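Long-range contacts in tryptophan halogenase (Shewanella frigidimarina, PDB 2PYX), which probably acts as an FAD-dependent monooxygenase of the tryptophan halogenase family, which attaches halogen to an aromatic ring such as that of tryptophan: residues G15-W20 / A175-L180; F88-R93 / L152-I157; E139-Q144 / R492-N497; Q223-C228 / Q344-A349; F356-E361 / L410-S415. All blocks are in the same frame, centred on the assembly; numbering follows the deposited sequence. Where two conformers were deposited one is given.

Contacts 1 and 4 belong to the predicted FAD-binding region and touch where G19 CA packs on C228 SG at 3.7 Å. Contacts 2 and 5 lie around the probable substrate site: contact 2 holds the strand with K89, the predicted active-site lysine, and contact 5 holds E361, the predicted tryptophan-binding glutamate, with the two side chains about 7 Å apart. Contact 3 is more remote, its centre about 45 Å from that of contact 4, yet it joins contact 2 through a probable hydrogen bond of 3.0 Å between Q144 NE2 and Q90 OE1. The centres of contacts 1 and 5 are about 26 Å apart, on opposite sides of the chain's centre.

Contact 1 (G15-W20 / A175-L180); sequences GGTAGW and AKFSQL
The glycine-rich turn that opens helix 16-31, consistent with the GxGxxG motif of a Rossmann-type fold, packs on helix 174-187 through G16, T17 and W20, which meet F177 and S178. The short helical pieces run nearly parallel, 25° apart, with their axes 8.8 Å from each other. In the conformer described, S178 points its hydroxyl at the start of the turn, OG lying 3.1 Å from G16 C. T17 N is equally near, but the angle is poor for a hydrogen bond: S178 OG bonds instead to A174 O in its own helix, while T17 N and A18 N hold a tartrate, probably from the crystallisation liquor. The tartrate thus lies at residues predicted to bind FAD (G15 to A18). G16 has a positive phi of 66°, which favours glycine, and a CB on G19 would lie 2.8 Å from G15 O, so the tight turn suits glycine at both positions. T17 also makes an apolar contact: its side chain crosses that of F177 at about a right angle, bringing T17 CG2 to 4.0 Å from F177 CD2. The indole of W20 continues onto L181, T182 and C185 of the same helix. A chi1 of -67° sets W20 CG beside the backbone N; one face of the indole meets S178 O, 4.0 Å from W20 CD1.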
# COMPACT_ATOMS: atom_id res chain seq x y z
N GLY A 15 8.72 -9.06 -14.19
CA GLY A 15 8.34 -7.71 -14.48
C GLY A 15 7.25 -7.22 -13.53
O GLY A 15 7.37 -7.30 -12.29
N GLY A 16 6.18 -6.69 -14.08
CA GLY A 16 5.08 -6.15 -13.28
C GLY A 16 5.54 -4.92 -12.51
O GLY A 16 6.61 -4.36 -12.75
N THR A 17 4.72 -4.48 -11.57
CA THR A 17 5.06 -3.30 -10.81
C THR A 17 6.28 -3.56 -9.94
O THR A 17 7.11 -2.67 -9.76
CB THR A 17 3.91 -2.83 -9.94
OG1 THR A 17 3.46 -3.93 -9.15
CG2 THR A 17 2.80 -2.29 -10.77
N ALA A 18 6.42 -4.78 -9.43
CA ALA A 18 7.56 -5.09 -8.55
C ALA A 18 8.89 -4.96 -9.28
O ALA A 18 9.82 -4.27 -8.85
CB ALA A 18 7.39 -6.47 -7.94
N GLY A 19 8.96 -5.56 -10.46
CA GLY A 19 10.19 -5.56 -11.21
C GLY A 19 10.54 -4.22 -11.78
O GLY A 19 11.70 -3.77 -11.66
N TRP A 20 9.54 -3.55 -12.36
CA TRP A 20 9.83 -2.26 -13.01
C TRP A 20 10.03 -1.11 -12.04
O TRP A 20 10.84 -0.22 -12.28
CB TRP A 20 8.82 -1.92 -14.08
CG TRP A 20 8.92 -2.86 -15.24
CD1 TRP A 20 8.04 -3.87 -15.56
CD2 TRP A 20 9.97 -2.92 -16.18
NE1 TRP A 20 8.49 -4.54 -16.68
CE2 TRP A 20 9.67 -3.97 -17.08
CE3 TRP A 20 11.15 -2.19 -16.38
CZ2 TRP A 20 10.51 -4.31 -18.13
CZ3 TRP A 20 11.95 -2.51 -17.44
CH2 TRP A 20 11.62 -3.58 -18.30
N ALA A 175 -1.51 -2.89 -14.59
CA ALA A 175 -0.93 -3.36 -15.84
C ALA A 175 -0.50 -2.17 -16.71
O ALA A 175 0.56 -2.18 -17.35
CB ALA A 175 -1.91 -4.23 -16.61
N LYS A 176 -1.32 -1.14 -16.75
CA LYS A 176 -0.97 0.06 -17.51
C LYS A 176 0.25 0.76 -16.92
O LYS A 176 1.11 1.28 -17.63
CB LYS A 176 -2.15 1.02 -17.63
CG LYS A 176 -3.26 0.49 -18.54
CD LYS A 176 -4.43 1.42 -18.63
CE LYS A 176 -5.50 0.84 -19.56
NZ LYS A 176 -6.34 1.93 -20.13
N PHE A 177 0.35 0.73 -15.59
CA PHE A 177 1.51 1.28 -14.91
C PHE A 177 2.79 0.50 -15.26
O PHE A 177 3.80 1.08 -15.60
CB PHE A 177 1.23 1.31 -13.39
CG PHE A 177 2.28 2.01 -12.54
CD1 PHE A 177 3.07 3.04 -13.03
CD2 PHE A 177 2.39 1.66 -11.20
CE1 PHE A 177 4.01 3.68 -12.21
CE2 PHE A 177 3.32 2.31 -10.38
CZ PHE A 177 4.12 3.30 -10.90
N SER A 178 2.73 -0.81 -15.20
CA SER A 178 3.87 -1.65 -15.56
C SER A 178 4.32 -1.36 -16.99
O SER A 178 5.51 -1.33 -17.28
CB SER A 178 3.49 -3.12 -15.42
OG SER A 178 3.26 -3.42 -14.06
N GLN A 179 3.35 -1.17 -17.89
CA GLN A 179 3.68 -0.85 -19.29
C GLN A 179 4.38 0.50 -19.42
O GLN A 179 5.37 0.65 -20.13
CB GLN A 179 2.45 -0.90 -20.17
CG GLN A 179 2.77 -0.74 -21.67
CD GLN A 179 3.86 -1.69 -22.18
OE1 GLN A 179 3.81 -2.91 -21.95
NE2 GLN A 179 4.86 -1.14 -22.87
N LEU A 180 3.86 1.50 -18.72
CA LEU A 180 4.51 2.81 -18.72
C LEU A 180 5.95 2.72 -18.20
O LEU A 180 6.87 3.28 -18.77
CB LEU A 180 3.69 3.81 -17.90
CG LEU A 180 4.25 5.20 -17.59
CD1 LEU A 180 4.78 5.83 -18.85
CD2 LEU A 180 3.22 6.11 -17.00

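Contact 2 (F88-R93 / L152-I157); sequences FKQGSR and LAPKSI
P154 is wedged between F88 and Q90, two side chains that leave strand 87-95 toward the 152-157 loop. P154 CD and CG face F88, while CB, and CD again, meet the Q90 amide. P154 CD rests 3.6 Å from F88 CB, the two side chains crossing at about a right angle, while P154 CB lies 3.7 Å from Q90 CD. In F88, CG stands anti to the carbonyl carbon (chi1 -54°), which places the root of the phenyl group against P154 CG and CD; farther out, F88 CE1 approaches K155 CD at 4.3 Å. Q90 starts in the same way but then runs straight, with CD anti to CA (chi2 -176°), and the amide arrives beside the backbone of L152 to P154. There Q90 NE2 gives L152 O a short but bent and weak hydrogen bond, 2.8 Å long with an N-H...O angle of 129°; this carbonyl also accepts from S272 OG. Q90 OE1 accepts from Q144 NE2 and from a water at 2.8 Å, which donates its second proton to A153 O at 2.9 Å. An alanine in place of Q90 would probably leave L152 O without that donor, Q144 NE2 and the water short of a partner, and a gap beside P154. The arrangement fastens a loop onto one side of a strand whose intervening residue, K89, points its CB away from the loop, and K89 is the predicted active-site lysine of the halogenase fold.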
# COMPACT_ATOMS: atom_id res chain seq x y z
N PHE A 88 -6.96 10.25 -7.79
CA PHE A 88 -6.31 10.59 -6.53
C PHE A 88 -6.95 9.86 -5.39
O PHE A 88 -8.17 9.86 -5.27
CB PHE A 88 -6.41 12.11 -6.28
CG PHE A 88 -5.89 12.91 -7.43
CD1 PHE A 88 -4.53 13.02 -7.65
CD2 PHE A 88 -6.75 13.52 -8.30
CE1 PHE A 88 -4.06 13.74 -8.74
CE2 PHE A 88 -6.29 14.22 -9.40
CZ PHE A 88 -4.95 14.33 -9.61
N LYS A 89 -6.11 9.30 -4.52
CA LYS A 89 -6.58 8.59 -3.32
C LYS A 89 -6.09 9.36 -2.09
O LYS A 89 -4.90 9.59 -1.94
CB LYS A 89 -5.99 7.19 -3.30
CG LYS A 89 -6.23 6.41 -2.03
CD LYS A 89 -5.50 5.08 -2.03
CE LYS A 89 -5.60 4.43 -0.68
NZ LYS A 89 -4.65 3.27 -0.63
N GLN A 90 -7.00 9.73 -1.20
CA GLN A 90 -6.69 10.50 0.01
C GLN A 90 -6.78 9.73 1.32
O GLN A 90 -6.66 10.31 2.40
CB GLN A 90 -7.58 11.75 0.06
CG GLN A 90 -7.20 12.73 -1.03
CD GLN A 90 -8.00 13.99 -0.93
OE1 GLN A 90 -7.79 14.81 -0.02
NE2 GLN A 90 -8.94 14.16 -1.85
N GLY A 91 -6.98 8.41 1.20
CA GLY A 91 -7.03 7.50 2.35
C GLY A 91 -8.02 6.39 2.10
O GLY A 91 -8.33 6.06 0.95
N SER A 92 -8.44 5.76 3.20
CA SER A 92 -9.42 4.67 3.20
C SER A 92 -10.57 5.03 4.11
O SER A 92 -10.36 5.45 5.25
CB SER A 92 -8.81 3.37 3.72
OG SER A 92 -7.79 2.87 2.87
N ARG A 93 -11.78 4.88 3.58
CA ARG A 93 -12.98 5.06 4.37
C ARG A 93 -13.58 3.70 4.68
O ARG A 93 -13.84 2.90 3.78
CB ARG A 93 -14.02 5.91 3.68
CG ARG A 93 -15.18 6.29 4.62
CD ARG A 93 -16.17 7.19 3.94
NE ARG A 93 -15.55 8.41 3.43
CZ ARG A 93 -15.19 9.44 4.19
NH1 ARG A 93 -15.38 9.41 5.49
NH2 ARG A 93 -14.63 10.51 3.63
N LEU A 152 -14.06 15.95 -2.92
CA LEU A 152 -13.08 16.88 -3.44
C LEU A 152 -11.67 16.30 -3.59
O LEU A 152 -11.29 15.34 -2.88
CB LEU A 152 -13.04 18.13 -2.59
CG LEU A 152 -14.38 18.85 -2.35
CD1 LEU A 152 -14.19 20.03 -1.42
CD2 LEU A 152 -14.96 19.30 -3.69
N ALA A 153 -10.91 16.91 -4.49
CA ALA A 153 -9.57 16.46 -4.81
C ALA A 153 -8.55 16.94 -3.75
O ALA A 153 -8.89 17.72 -2.87
CB ALA A 153 -9.20 16.97 -6.16
N PRO A 154 -7.30 16.44 -3.81
CA PRO A 154 -6.25 16.89 -2.88
C PRO A 154 -5.43 18.10 -3.34
O PRO A 154 -4.51 18.53 -2.65
CB PRO A 154 -5.29 15.69 -2.85
CG PRO A 154 -5.44 15.08 -4.19
CD PRO A 154 -6.83 15.32 -4.65
N LYS A 155 -5.77 18.61 -4.52
CA LYS A 155 -5.00 19.70 -5.13
C LYS A 155 -5.86 20.37 -6.20
O LYS A 155 -6.91 19.89 -6.52
CB LYS A 155 -3.67 19.17 -5.72
CG LYS A 155 -3.86 18.19 -6.89
CD LYS A 155 -2.59 17.46 -7.25
CE LYS A 155 -1.49 18.38 -7.78
NZ LYS A 155 -0.21 17.64 -8.12
N SER A 156 -5.36 21.49 -6.73
CA SER A 156 -6.03 22.26 -7.77
C SER A 156 -5.27 22.10 -9.08
O SER A 156 -4.13 21.63 -9.07
CB SER A 156 -6.03 23.74 -7.38
OG SER A 156 -4.70 24.23 -7.28
N ILE A 157 -5.88 22.51 -10.19
CA ILE A 157 -5.23 22.39 -11.51
C ILE A 157 -3.95 23.26 -11.60
O ILE A 157 -3.03 22.97 -12.39
CB ILE A 157 -6.26 22.65 -12.65
CG1 ILE A 157 -5.70 22.26 -14.02
CG2 ILE A 157 -6.74 24.13 -12.64
CD1 ILE A 157 -5.09 20.89 -14.10
O HOH W 1 -8.39 17.51 0.01

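Contact 3 (E139-Q144 / R492-N497); sequences EAVCSQ and RLFNDN
N497 and F494, one turn apart on helix 484-507, reach toward the C-terminal end of helix 137-141 in different ways, one with an amide and the other with a ring edge. N497 has CG anti to its backbone N (chi1 180°), which brings CG to the backbone of V141 and C142. Its ND2 donates to C142 O over 3.2 Å in a fairly straight bond (N-H...O 161°). The acceptor lies in the plane of the N497 amide, but the donor stands well above the plane of the C142 carbonyl, 65° out of it. On the other branch N497 OD1 rests 3.3 Å from C142 CA. Toward A140, F494 presents its edge: A140 O lies in the ring plane, 3.3 Å from F494 CD1. The V141 and F494 side chains lie alongside, pointing the same way, and V141 CG1 approaches F494 CE1 at 4.2 Å; A140 CB reaches the same ring atom. Between amide and ring sits a water that donates to A140 O at 2.6 Å and to F494 O, and accepts from N497 ND2, tying both helices together. Y127 and W128 of helix 125-128 also pack on the F494 ring. The contact joins the side of helix 484-507 to the C-terminal end of helix 137-141, where a buried asparagine of the long helix bonds to the first residue beyond the short one, C142, far from the predicted cofactor and substrate sites.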
# COMPACT_ATOMS: atom_id res chain seq x y z
N GLU A 139 -12.28 14.64 12.01
CA GLU A 139 -12.74 16.02 11.79
C GLU A 139 -11.97 17.04 12.63
O GLU A 139 -11.71 18.16 12.16
CB GLU A 139 -14.22 16.15 12.06
CG GLU A 139 -14.74 17.55 11.68
CD GLU A 139 -16.24 17.71 11.77
OE1 GLU A 139 -16.98 16.71 11.72
OE2 GLU A 139 -16.68 18.88 11.90
N ALA A 140 -11.63 16.67 13.87
CA ALA A 140 -10.96 17.59 14.78
C ALA A 140 -9.55 17.94 14.34
O ALA A 140 -9.08 19.06 14.62
CB ALA A 140 -10.93 17.02 16.19
N VAL A 141 -8.84 17.03 13.66
CA VAL A 141 -7.41 17.19 13.43
C VAL A 141 -6.99 17.27 11.98
O VAL A 141 -5.83 17.51 11.69
CB VAL A 141 -6.55 16.09 14.12
CG1 VAL A 141 -6.85 15.98 15.59
CG2 VAL A 141 -6.75 14.75 13.43
N CYS A 142 -7.90 17.05 11.05
CA CYS A 142 -7.52 17.16 9.66
C CYS A 142 -8.67 17.72 8.86
O CYS A 142 -9.78 17.87 9.36
CB CYS A 142 -7.03 15.82 9.07
SG CYS A 142 -8.35 14.65 8.57
N SER A 143 -8.37 18.14 7.64
CA SER A 143 -9.41 18.68 6.76
C SER A 143 -9.97 17.62 5.82
O SER A 143 -11.05 17.78 5.26
CB SER A 143 -8.88 19.88 5.95
OG SER A 143 -7.83 19.50 5.09
N GLN A 144 -9.28 16.49 5.67
CA GLN A 144 -9.69 15.50 4.67
C GLN A 144 -10.99 14.80 4.94
O GLN A 144 -11.64 14.30 4.02
CB GLN A 144 -8.59 14.44 4.50
CG GLN A 144 -7.57 14.88 3.53
CD GLN A 144 -6.44 13.89 3.29
OE1 GLN A 144 -6.02 13.22 4.21
NE2 GLN A 144 -5.90 13.87 2.06
N ARG A 492 -5.77 26.44 19.80
CA ARG A 492 -5.38 27.24 18.64
C ARG A 492 -5.26 26.36 17.39
O ARG A 492 -5.83 26.69 16.34
CB ARG A 492 -4.07 27.99 18.91
CG ARG A 492 -4.20 29.06 19.98
CD ARG A 492 -3.01 30.01 20.02
NE ARG A 492 -1.80 29.42 20.59
CZ ARG A 492 -1.55 29.32 21.89
NH1 ARG A 492 -2.42 29.75 22.80
NH2 ARG A 492 -0.42 28.78 22.29
N LEU A 493 -4.55 25.23 17.52
CA LEU A 493 -4.41 24.28 16.41
C LEU A 493 -5.78 23.70 15.94
O LEU A 493 -5.98 23.53 14.73
CB LEU A 493 -3.44 23.16 16.78
CG LEU A 493 -1.98 23.59 17.02
CD1 LEU A 493 -1.14 22.46 17.57
CD2 LEU A 493 -1.35 24.14 15.75
N PHE A 494 -6.69 23.37 16.86
CA PHE A 494 -8.03 22.92 16.48
C PHE A 494 -8.77 23.99 15.67
O PHE A 494 -9.41 23.71 14.66
CB PHE A 494 -8.91 22.54 17.68
CG PHE A 494 -8.52 21.26 18.39
CD1 PHE A 494 -8.35 20.06 17.70
CD2 PHE A 494 -8.38 21.24 19.77
CE1 PHE A 494 -8.01 18.88 18.38
CE2 PHE A 494 -8.04 20.05 20.44
CZ PHE A 494 -7.88 18.87 19.73
N ASN A 495 -8.70 25.23 16.16
CA ASN A 495 -9.30 26.35 15.44
C ASN A 495 -8.73 26.52 14.04
O ASN A 495 -9.49 26.72 13.08
CB ASN A 495 -9.06 27.66 16.20
CG ASN A 495 -9.81 27.73 17.49
OD1 ASN A 495 -9.57 28.65 18.28
ND2 ASN A 495 -10.73 26.81 17.73
N ASP A 496 -7.41 26.44 13.93
CA ASP A 496 -6.71 26.62 12.66
C ASP A 496 -7.10 25.53 11.68
O ASP A 496 -7.26 25.78 10.48
CB ASP A 496 -5.19 26.63 12.85
CG ASP A 496 -4.68 27.87 13.62
OD1 ASP A 496 -5.48 28.82 13.82
OD2 ASP A 496 -3.49 27.87 14.00
N ASN A 497 -7.23 24.31 12.18
CA ASN A 497 -7.67 23.21 11.32
C ASN A 497 -9.07 23.46 10.79
O ASN A 497 -9.36 23.21 9.60
CB ASN A 497 -7.63 21.87 12.07
CG ASN A 497 -8.09 20.72 11.20
OD1 ASN A 497 -7.39 20.36 10.26
ND2 ASN A 497 -9.27 20.18 11.48
O HOH W 2 -10.52 21.22 14.13

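Contact 4 (Q223-C228 / Q344-A349); sequences QLFIDC and QNNCIA
F225 and C347, I226 and I348, D227 and A349 pair in parallel register, joining strand 224-227 to strand 347-349, which lies next to the outermost strand, 343-344, of the Rossmann-type sheet. The backbone ladder alternates donors and acceptors. F225 N gives N346 O a bond of 2.9 Å, F225 O accepts from I348 N at 3.0 Å, and I348 O receives D227 N at 2.7 Å. CA-H contacts accompany these bonds, for example to F225 O from C347 CA at 3.2 Å. One side chain extends the ladder: N346 ND2 donates to Q223 O at 3.0 Å, coming from well above the carbonyl plane, and also to I209 O. The same N346 ND2 lies at the edge of the F225 ring, 3.7 Å from F225 CD1. On the far side of strand 224-227, L224 and I226 make backbone bonds to I11 and V13 of strand 9-13. D227 sends its carboxylate beyond the pair, OD1 to T229 OG1 and OD2 to L235 N and L236 N in helix 234-239. The strand is thus bonded to a neighbour on each edge; the two N-H groups at the start of helix 234-239 would probably favour a charged D227.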
# COMPACT_ATOMS: atom_id res chain seq x y z
N GLN A 223 25.39 -10.52 -10.12
CA GLN A 223 25.93 -10.49 -8.77
C GLN A 223 24.85 -10.36 -7.70
O GLN A 223 25.09 -10.71 -6.53
CB GLN A 223 26.89 -9.32 -8.63
CG GLN A 223 28.17 -9.45 -9.47
CD GLN A 223 28.91 -8.18 -9.45
OE1 GLN A 223 28.56 -7.22 -10.14
NE2 GLN A 223 29.95 -8.13 -8.63
N LEU A 224 23.70 -9.82 -8.09
CA LEU A 224 22.60 -9.61 -7.18
C LEU A 224 21.36 -9.91 -7.98
O LEU A 224 21.20 -9.41 -9.11
CB LEU A 224 22.58 -8.16 -6.71
CG LEU A 224 21.56 -7.87 -5.62
CD1 LEU A 224 21.84 -8.56 -4.31
CD2 LEU A 224 21.51 -6.37 -5.42
N PHE A 225 20.49 -10.75 -7.44
CA PHE A 225 19.29 -11.21 -8.11
C PHE A 225 18.05 -10.74 -7.35
O PHE A 225 17.98 -10.94 -6.13
CB PHE A 225 19.33 -12.73 -8.21
CG PHE A 225 20.38 -13.20 -9.14
CD1 PHE A 225 21.69 -13.32 -8.72
CD2 PHE A 225 20.07 -13.45 -10.49
CE1 PHE A 225 22.71 -13.71 -9.64
CE2 PHE A 225 21.10 -13.84 -11.37
CZ PHE A 225 22.37 -13.96 -10.95
N ILE A 226 17.09 -10.15 -8.06
CA ILE A 226 15.91 -9.64 -7.42
C ILE A 226 14.78 -10.56 -7.80
O ILE A 226 14.49 -10.72 -9.00
CB ILE A 226 15.57 -8.21 -7.86
CG1 ILE A 226 16.77 -7.29 -7.87
CG2 ILE A 226 14.43 -7.68 -7.00
CD1 ILE A 226 17.52 -7.21 -6.62
N ASP A 227 14.14 -11.18 -6.81
CA ASP A 227 13.04 -12.07 -7.09
C ASP A 227 11.73 -11.27 -7.15
O ASP A 227 11.20 -10.87 -6.11
CB ASP A 227 12.94 -13.15 -6.01
CG ASP A 227 11.93 -14.23 -6.35
OD1 ASP A 227 11.12 -14.02 -7.25
OD2 ASP A 227 11.92 -15.27 -5.67
N CYS A 228 11.23 -11.05 -8.36
CA CYS A 228 9.95 -10.45 -8.63
C CYS A 228 8.99 -11.44 -9.32
O CYS A 228 8.13 -11.06 -10.12
CB CYS A 228 10.18 -9.18 -9.46
SG CYS A 228 11.09 -7.92 -8.54
N GLN A 344 18.33 -13.19 1.15
CA GLN A 344 19.10 -14.39 1.52
C GLN A 344 20.22 -14.52 0.49
O GLN A 344 19.96 -14.48 -0.72
CB GLN A 344 18.18 -15.63 1.46
CG GLN A 344 18.87 -16.95 1.79
CD GLN A 344 19.37 -16.98 3.22
OE1 GLN A 344 18.59 -16.82 4.18
NE2 GLN A 344 20.67 -17.17 3.38
N ASN A 345 21.44 -14.73 0.97
CA ASN A 345 22.60 -14.75 0.11
C ASN A 345 22.56 -13.46 -0.74
O ASN A 345 22.51 -12.34 -0.18
CB ASN A 345 22.62 -16.05 -0.70
CG ASN A 345 22.96 -17.26 0.14
OD1 ASN A 345 22.12 -17.75 0.90
ND2 ASN A 345 24.20 -17.72 0.04
N ASN A 346 22.58 -13.60 -2.06
CA ASN A 346 22.60 -12.45 -2.99
C ASN A 346 21.30 -12.28 -3.73
O ASN A 346 21.26 -11.83 -4.88
CB ASN A 346 23.77 -12.54 -3.98
CG ASN A 346 23.68 -13.74 -4.87
OD1 ASN A 346 23.07 -14.78 -4.55
ND2 ASN A 346 24.31 -13.61 -6.06
N CYS A 347 20.20 -12.64 -3.04
CA CYS A 347 18.87 -12.60 -3.60
C CYS A 347 17.95 -11.82 -2.67
O CYS A 347 17.85 -12.12 -1.48
CB CYS A 347 18.30 -14.00 -3.82
SG CYS A 347 16.60 -14.03 -4.46
N ILE A 348 17.27 -10.82 -3.23
CA ILE A 348 16.26 -10.08 -2.48
C ILE A 348 14.91 -10.18 -3.20
O ILE A 348 14.80 -10.02 -4.41
CB ILE A 348 16.73 -8.64 -2.19
CG1 ILE A 348 15.79 -7.92 -1.21
CG2 ILE A 348 16.96 -7.85 -3.47
CD1 ILE A 348 16.26 -6.52 -0.82
N ALA A 349 13.86 -10.48 -2.43
CA ALA A 349 12.52 -10.63 -2.96
C ALA A 349 11.76 -9.31 -2.82
O ALA A 349 11.76 -8.68 -1.76
CB ALA A 349 11.76 -11.75 -2.28

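Contact 5 (F356-E361 / L410-S415); sequences FIEPLE and LHYVIS
E358 OE2 is gripped by two donors, Y412 OH at 2.6 Å and the indole NE1 of W283. The tyrosine meets the glutamate tip to tip: its hydroxyl uses the syn lone pair of OE2, and the carboxylate and ring planes stand 85° apart. E358 runs extended beyond CG, and its second oxygen, OE1, accepts from N253 ND2, so the carboxylate is held at both ends. A second carboxylate lies nearby. E361 OE2 accepts from H411 NE2 over 2.7 Å through its anti lone pair, with an N-H...O angle of 154°, and the oxygen lies close to the plane of the imidazole; H111 ND1 bonds to the same oxygen. E358, L360 and E361 sit in the loop between strand 355-356 and helix 363-377, where E361 is a predicted tryptophan-binding residue of the halogenase family, and they face the C-terminal end of helix 383-413. On H411, ND1 is taken by F407 O one turn earlier, so both ring nitrogens are engaged. An alanine in place of E361 would probably leave H411 NE2 and H111 ND1 without their common acceptor and let the H411 ring turn more freely. The bend in E361 at chi2 (-73°) is what brings its CD back toward that ring. Between the two polar pairs, L360 CD2 lies over one face of H411, offset toward the rim, 4.2 Å from H411 CG, and 3.8 Å from Y412 CE2.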
# COMPACT_ATOMS: atom_id res chain seq x y z
N PHE A 356 2.54 -11.47 1.05
CA PHE A 356 1.30 -10.90 0.58
C PHE A 356 0.20 -11.22 1.55
O PHE A 356 0.06 -12.38 1.98
CB PHE A 356 0.93 -11.46 -0.78
CG PHE A 356 -0.30 -10.83 -1.36
CD1 PHE A 356 -0.26 -9.54 -1.86
CD2 PHE A 356 -1.50 -11.50 -1.34
CE1 PHE A 356 -1.40 -8.94 -2.38
CE2 PHE A 356 -2.66 -10.91 -1.86
CZ PHE A 356 -2.61 -9.63 -2.36
N ILE A 357 -0.65 -10.24 1.78
CA ILE A 357 -1.85 -10.41 2.57
C ILE A 357 -2.98 -9.67 1.86
O ILE A 357 -2.74 -8.96 0.87
CB ILE A 357 -1.66 -9.85 3.99
CG1 ILE A 357 -1.06 -8.41 3.86
CG2 ILE A 357 -0.69 -10.76 4.79
CD1 ILE A 357 -1.15 -7.64 5.01
N GLU A 358 -4.20 -9.75 2.41
CA GLU A 358 -5.30 -8.92 1.91
C GLU A 358 -4.88 -7.45 1.75
O GLU A 358 -4.07 -6.92 2.54
CB GLU A 358 -6.47 -8.99 2.90
CG GLU A 358 -6.15 -8.39 4.27
CD GLU A 358 -7.15 -8.82 5.28
OE1 GLU A 358 -7.11 -10.00 5.68
OE2 GLU A 358 -8.04 -7.99 5.59
N PRO A 359 -5.46 -6.75 0.77
CA PRO A 359 -5.12 -5.36 0.48
C PRO A 359 -5.72 -4.32 1.43
O PRO A 359 -5.89 -3.16 1.05
CB PRO A 359 -5.66 -5.17 -0.94
CG PRO A 359 -6.79 -6.10 -1.00
CD PRO A 359 -6.42 -7.30 -0.22
N LEU A 360 -6.01 -4.73 2.67
CA LEU A 360 -6.47 -3.81 3.68
C LEU A 360 -5.29 -2.90 3.97
O LEU A 360 -4.20 -3.36 4.31
CB LEU A 360 -6.86 -4.55 4.95
CG LEU A 360 -7.45 -3.80 6.15
CD1 LEU A 360 -8.69 -3.09 5.74
CD2 LEU A 360 -7.77 -4.74 7.28
N GLU A 361 -5.51 -1.62 3.85
CA GLU A 361 -4.50 -0.58 3.99
C GLU A 361 -3.43 -0.60 2.88
O GLU A 361 -2.40 0.09 3.03
CB GLU A 361 -3.85 -0.56 5.38
CG GLU A 361 -4.85 -0.24 6.47
CD GLU A 361 -5.29 1.21 6.51
OE1 GLU A 361 -4.71 2.04 5.77
OE2 GLU A 361 -6.22 1.51 7.27
N LEU A 410 -5.73 -4.75 14.08
CA LEU A 410 -6.39 -3.71 14.88
C LEU A 410 -7.77 -3.36 14.34
O LEU A 410 -8.68 -3.08 15.09
CB LEU A 410 -5.52 -2.42 14.90
CG LEU A 410 -6.06 -1.25 15.75
CD1 LEU A 410 -6.15 -1.58 17.20
CD2 LEU A 410 -5.18 0.01 15.58
N HIS A 411 -7.90 -3.29 13.00
CA HIS A 411 -9.15 -2.89 12.36
C HIS A 411 -10.26 -3.85 12.76
O HIS A 411 -11.43 -3.42 12.86
CB HIS A 411 -9.04 -2.88 10.84
CG HIS A 411 -8.14 -1.83 10.26
ND1 HIS A 411 -6.78 -1.78 10.53
CD2 HIS A 411 -8.39 -0.81 9.40
CE1 HIS A 411 -6.24 -0.79 9.83
NE2 HIS A 411 -7.19 -0.18 9.14
N TYR A 412 -9.94 -5.11 12.93
CA TYR A 412 -10.93 -6.13 13.30
C TYR A 412 -11.17 -6.20 14.79
O TYR A 412 -12.29 -6.39 15.26
CB TYR A 412 -10.47 -7.52 12.83
CG TYR A 412 -10.35 -7.67 11.35
CD1 TYR A 412 -11.46 -7.99 10.58
CD2 TYR A 412 -9.14 -7.50 10.67
CE1 TYR A 412 -11.35 -8.12 9.24
CE2 TYR A 412 -9.05 -7.67 9.30
CZ TYR A 412 -10.16 -7.97 8.58
OH TYR A 412 -10.07 -8.13 7.21
N VAL A 413 -10.10 -6.13 15.56
CA VAL A 413 -10.18 -6.49 17.00
C VAL A 413 -11.06 -5.56 17.80
O VAL A 413 -11.65 -5.95 18.80
CB VAL A 413 -8.82 -6.48 17.71
CG1 VAL A 413 -9.00 -6.72 19.27
CG2 VAL A 413 -7.94 -7.50 17.17
N ILE A 414 -11.11 -4.29 17.38
CA ILE A 414 -11.87 -3.28 18.12
C ILE A 414 -13.28 -3.03 17.57
O ILE A 414 -13.98 -2.10 18.00
CB ILE A 414 -11.08 -1.98 18.27
CG1 ILE A 414 -10.89 -1.29 16.94
CG2 ILE A 414 -9.76 -2.26 18.97
CD1 ILE A 414 -9.98 -0.05 17.01
N SER A 415 -13.73 -3.89 16.66
CA SER A 415 -15.14 -3.89 16.29
C SER A 415 -16.02 -4.32 17.45
O SER A 415 -15.58 -5.05 18.35
CB SER A 415 -15.38 -4.87 15.12
OG SER A 415 -16.75 -4.75 14.68